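Long-range contacts in 4-hydroxy-tetrahydrodipicolinate synthase (PDB 2YXG), which probably catalyses the condensation of pyruvate with aspartate-beta-semialdehyde to 4-hydroxy-tetrahydrodipicolinate, a step in the diaminopimelate route to lysine: residues 23-28 / 61-66; 80-85 / 117-121. Numbering follows the deposited sequence.

Contact 1 of 2, residues 23-28 / 61-66; sequences LEENIN and KVVDVV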
# COMPACT_ATOMS: atom_id res chain seq x y z
N LEU A 23 -26.45 -26.91 10.10
CA LEU A 23 -26.10 -26.74 8.71
C LEU A 23 -27.31 -26.91 7.77
O LEU A 23 -27.61 -26.05 6.93
CB LEU A 23 -24.94 -27.68 8.34
CG LEU A 23 -24.25 -27.61 6.98
CD1 LEU A 23 -23.45 -26.28 6.80
CD2 LEU A 23 -23.32 -28.78 6.85
N GLU A 24 -28.05 -28.00 7.96
CA GLU A 24 -29.28 -28.25 7.19
C GLU A 24 -30.29 -27.12 7.29
O GLU A 24 -30.82 -26.63 6.27
CB GLU A 24 -29.94 -29.53 7.71
CG GLU A 24 -31.17 -29.95 6.93
CD GLU A 24 -31.58 -31.40 7.24
OE1 GLU A 24 -31.33 -31.88 8.38
OE2 GLU A 24 -32.13 -32.05 6.34
N GLU A 25 -30.57 -26.74 8.54
CA GLU A 25 -31.46 -25.68 8.87
C GLU A 25 -31.00 -24.35 8.25
O GLU A 25 -31.83 -23.59 7.70
CB GLU A 25 -31.61 -25.63 10.40
CG GLU A 25 -31.65 -24.24 10.99
CD GLU A 25 -32.12 -24.17 12.46
OE1 GLU A 25 -31.90 -25.14 13.26
OE2 GLU A 25 -32.72 -23.11 12.79
N ASN A 26 -29.69 -24.08 8.26
CA ASN A 26 -29.20 -22.85 7.56
C ASN A 26 -29.44 -22.92 6.06
O ASN A 26 -29.92 -21.99 5.44
CB ASN A 26 -27.72 -22.58 7.81
CG ASN A 26 -27.43 -22.13 9.17
OD1 ASN A 26 -28.31 -21.65 9.86
ND2 ASN A 26 -26.17 -22.26 9.60
N ILE A 27 -29.13 -24.08 5.49
CA ILE A 27 -29.37 -24.29 4.06
C ILE A 27 -30.79 -24.03 3.64
O ILE A 27 -31.05 -23.24 2.72
CB ILE A 27 -28.90 -25.65 3.61
CG1 ILE A 27 -27.37 -25.70 3.81
CG2 ILE A 27 -29.26 -25.88 2.12
CD1 ILE A 27 -26.70 -27.02 3.53
N ASN A 28 -31.73 -24.67 4.31
CA ASN A 28 -33.16 -24.45 3.98
C ASN A 28 -33.63 -23.03 4.22
O ASN A 28 -34.43 -22.51 3.44
CB ASN A 28 -34.03 -25.42 4.80
CG ASN A 28 -33.93 -26.81 4.31
OD1 ASN A 28 -33.87 -27.75 5.11
ND2 ASN A 28 -33.88 -26.97 2.98
N LYS A 61 -22.83 -33.08 2.93
CA LYS A 61 -24.09 -32.71 3.59
C LYS A 61 -24.82 -31.63 2.76
O LYS A 61 -26.06 -31.70 2.54
CB LYS A 61 -23.85 -32.30 5.03
CG LYS A 61 -25.13 -31.85 5.77
CD LYS A 61 -25.90 -33.10 6.34
CE LYS A 61 -27.34 -32.74 6.75
NZ LYS A 61 -28.02 -33.89 7.43
N VAL A 62 -24.05 -30.68 2.23
CA VAL A 62 -24.66 -29.59 1.46
C VAL A 62 -25.34 -30.09 0.15
O VAL A 62 -26.49 -29.70 -0.17
CB VAL A 62 -23.63 -28.46 1.17
CG1 VAL A 62 -24.26 -27.36 0.32
CG2 VAL A 62 -23.16 -27.87 2.51
N VAL A 63 -24.61 -30.90 -0.62
CA VAL A 63 -25.17 -31.53 -1.84
C VAL A 63 -26.49 -32.25 -1.52
O VAL A 63 -27.49 -31.99 -2.19
CB VAL A 63 -24.16 -32.50 -2.51
CG1 VAL A 63 -24.84 -33.40 -3.58
CG2 VAL A 63 -23.02 -31.74 -3.10
N ASP A 64 -26.47 -33.09 -0.48
CA ASP A 64 -27.60 -33.96 -0.10
C ASP A 64 -28.83 -33.12 0.34
O ASP A 64 -29.98 -33.38 -0.07
CB ASP A 64 -27.18 -34.95 1.03
CG ASP A 64 -26.12 -36.07 0.56
OD1 ASP A 64 -25.65 -36.15 -0.62
OD2 ASP A 64 -25.74 -36.93 1.42
N VAL A 65 -28.59 -32.12 1.21
CA VAL A 65 -29.67 -31.33 1.71
C VAL A 65 -30.21 -30.49 0.58
O VAL A 65 -31.42 -30.40 0.39
CB VAL A 65 -29.21 -30.37 2.83
CG1 VAL A 65 -30.34 -29.29 3.10
CG2 VAL A 65 -28.80 -31.15 4.09
N VAL A 66 -29.32 -29.84 -0.16
CA VAL A 66 -29.78 -29.02 -1.26
C VAL A 66 -30.58 -29.84 -2.26
O VAL A 66 -31.66 -29.39 -2.71
CB VAL A 66 -28.65 -28.27 -1.99
CG1 VAL A 66 -29.16 -27.71 -3.32
CG2 VAL A 66 -28.04 -27.15 -1.07
O HOH W 1 -29.25 -33.34 9.65
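Two successive outer helices of this TIM barrel meet at residues 23-28 and 61-66, and the pair illustrates how polar ends can border an apolar seam. The apolar part centres on Ile27, whose side chain spans three valines: CD1 of Ile27 lies 3.8 Å from Val62 CG2, and its CG2 lies 3.7 Å from Val65 CG1 and 3.6 Å from Val66 CG2. Ile38 of strand 37-40 touches both Ile27 and Val62, so the apolar packing continues onto the barrel sheet. Aliphatic portions of polar side chains extend the packing, with Lys61 CG 3.7 Å from Leu23 CD2 and Glu24 CG 3.9 Å from Val65 CG2. The charged ends form a long salt bridge, Glu24 OE1 to Lys61 NZ at 4.0 Å. A water spans it, donating to Glu24 OE1 (2.8 Å) and accepting from Lys61 NZ (2.6 Å). With no direct hydrogen bond between the segments, the chemistry implies cohesion mainly by apolar packing, supplemented by a partly hydrated ion pair.

Contact 2 of 2, residues 80-85 / 117-121; sequences CTEEAI and HFGKV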
# COMPACT_ATOMS: atom_id res chain seq x y z
N CYS A 80 -1.61 -25.59 -2.68
CA CYS A 80 -0.87 -26.71 -3.20
C CYS A 80 -1.65 -27.25 -4.38
O CYS A 80 -2.79 -27.70 -4.19
CB CYS A 80 -0.72 -27.81 -2.08
SG CYS A 80 0.00 -29.40 -2.67
N THR A 81 -1.05 -27.27 -5.57
CA THR A 81 -1.81 -27.69 -6.78
C THR A 81 -2.37 -29.13 -6.69
O THR A 81 -3.51 -29.40 -7.06
CB THR A 81 -0.99 -27.49 -8.05
OG1 THR A 81 -0.49 -26.14 -8.06
CG2 THR A 81 -1.84 -27.71 -9.35
N GLU A 82 -1.58 -30.04 -6.15
CA GLU A 82 -1.99 -31.44 -6.01
C GLU A 82 -3.23 -31.55 -5.14
O GLU A 82 -4.13 -32.33 -5.42
CB GLU A 82 -0.82 -32.30 -5.43
CG GLU A 82 -1.10 -33.81 -5.31
CD GLU A 82 0.02 -34.60 -4.54
OE1 GLU A 82 1.24 -34.28 -4.67
OE2 GLU A 82 -0.30 -35.56 -3.80
N GLU A 83 -3.26 -30.78 -4.05
CA GLU A 83 -4.41 -30.79 -3.18
C GLU A 83 -5.61 -30.11 -3.82
O GLU A 83 -6.76 -30.53 -3.56
CB GLU A 83 -4.07 -30.18 -1.81
CG GLU A 83 -5.28 -30.04 -0.90
CD GLU A 83 -4.99 -29.44 0.48
OE1 GLU A 83 -4.54 -28.26 0.58
OE2 GLU A 83 -5.26 -30.15 1.50
N ALA A 84 -5.38 -29.07 -4.65
CA ALA A 84 -6.52 -28.38 -5.33
C ALA A 84 -7.24 -29.36 -6.30
O ALA A 84 -8.47 -29.45 -6.34
CB ALA A 84 -6.06 -27.02 -6.09
N ILE A 85 -6.44 -30.16 -7.01
CA ILE A 85 -6.93 -31.24 -7.89
C ILE A 85 -7.79 -32.27 -7.13
O ILE A 85 -8.94 -32.51 -7.44
CB ILE A 85 -5.73 -31.95 -8.57
CG1 ILE A 85 -5.09 -31.01 -9.62
CG2 ILE A 85 -6.14 -33.31 -9.23
CD1 ILE A 85 -3.62 -31.46 -10.04
N HIS A 117 -1.33 -23.72 -12.25
CA HIS A 117 -2.21 -24.14 -11.15
C HIS A 117 -3.67 -24.30 -11.56
O HIS A 117 -4.22 -25.40 -11.42
CB HIS A 117 -2.09 -23.21 -9.93
CG HIS A 117 -2.95 -23.61 -8.77
ND1 HIS A 117 -4.21 -23.09 -8.57
CD2 HIS A 117 -2.72 -24.45 -7.74
CE1 HIS A 117 -4.72 -23.58 -7.45
NE2 HIS A 117 -3.84 -24.43 -6.93
N PHE A 118 -4.29 -23.25 -12.11
CA PHE A 118 -5.75 -23.36 -12.45
C PHE A 118 -5.97 -24.27 -13.67
O PHE A 118 -7.01 -24.84 -13.84
CB PHE A 118 -6.43 -21.97 -12.69
CG PHE A 118 -6.61 -21.15 -11.44
CD1 PHE A 118 -7.35 -21.65 -10.35
CD2 PHE A 118 -6.01 -19.92 -11.31
CE1 PHE A 118 -7.50 -20.91 -9.18
CE2 PHE A 118 -6.20 -19.14 -10.13
CZ PHE A 118 -6.93 -19.64 -9.09
N GLY A 119 -4.96 -24.34 -14.54
CA GLY A 119 -4.95 -25.27 -15.68
C GLY A 119 -5.08 -26.71 -15.21
O GLY A 119 -5.89 -27.45 -15.74
N LYS A 120 -4.31 -27.10 -14.19
CA LYS A 120 -4.39 -28.47 -13.64
C LYS A 120 -5.75 -28.73 -13.01
O LYS A 120 -6.30 -29.84 -13.13
CB LYS A 120 -3.27 -28.78 -12.61
CG LYS A 120 -1.80 -28.62 -13.09
CD LYS A 120 -1.30 -29.81 -13.96
CE LYS A 120 -0.70 -30.96 -13.10
NZ LYS A 120 -0.63 -32.34 -13.78
N VAL A 121 -6.30 -27.73 -12.31
CA VAL A 121 -7.66 -27.86 -11.76
C VAL A 121 -8.69 -28.08 -12.89
O VAL A 121 -9.50 -29.01 -12.84
CB VAL A 121 -8.03 -26.65 -10.84
CG1 VAL A 121 -9.45 -26.67 -10.45
CG2 VAL A 121 -7.12 -26.65 -9.57
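How rotamers fit two helices together is well seen where residues 80-85, entering helix 81-94 from the N-cap Cys80, lie beside residues 117-121 of helix 111-124. The axes of the short helical segments approach to 9.1 Å at only 28°, and Ile85 and Val121 bring their CA atoms within 5.2 Å. His117, with a t chi1, swings its ring across the gap, so that Thr81 and Cys80 lie at its edge. Ala84 points toward the partner helix; its CB rests 3.7 Å from Val121 CG2, the small side chain permitting close approach. Ile85 starts sideways, but its m,t conformation carries CD1 to 3.7 Å from Lys120 CB. Lys120 CB is also 3.7 Å from Thr81 CG2, while the m,m,m,t rotamer of Lys120 leads its amine away from the seam. The second subunit covers one side of the contact: its Leu266 packs on Thr81 and Lys120, its Pro267 on His117. Parallel strands 71-75 and 98-102 precede helices 81-94 and 111-124, making these successive outer helices of the barrel.

The two contacts repeat one principle of the (beta/alpha)8 barrel at different points of its wall: successive outer helices pack side by side. Contact 1 closes before contact 2 opens along the chain; their centres are 27 Å apart and their nearest atoms about 15 Å, so they do not touch. Neither segment pair includes a predicted catalytic residue. In contact 1 the side chain of Leu23 is about 11 Å from that of Thr44, predicted to bind pyruvate; in contact 2 that of His117 is about 10 Å from that of Tyr132, the predicted proton donor/acceptor. Their surroundings differ: another subunit reaches contact 2, whereas none touches contact 1.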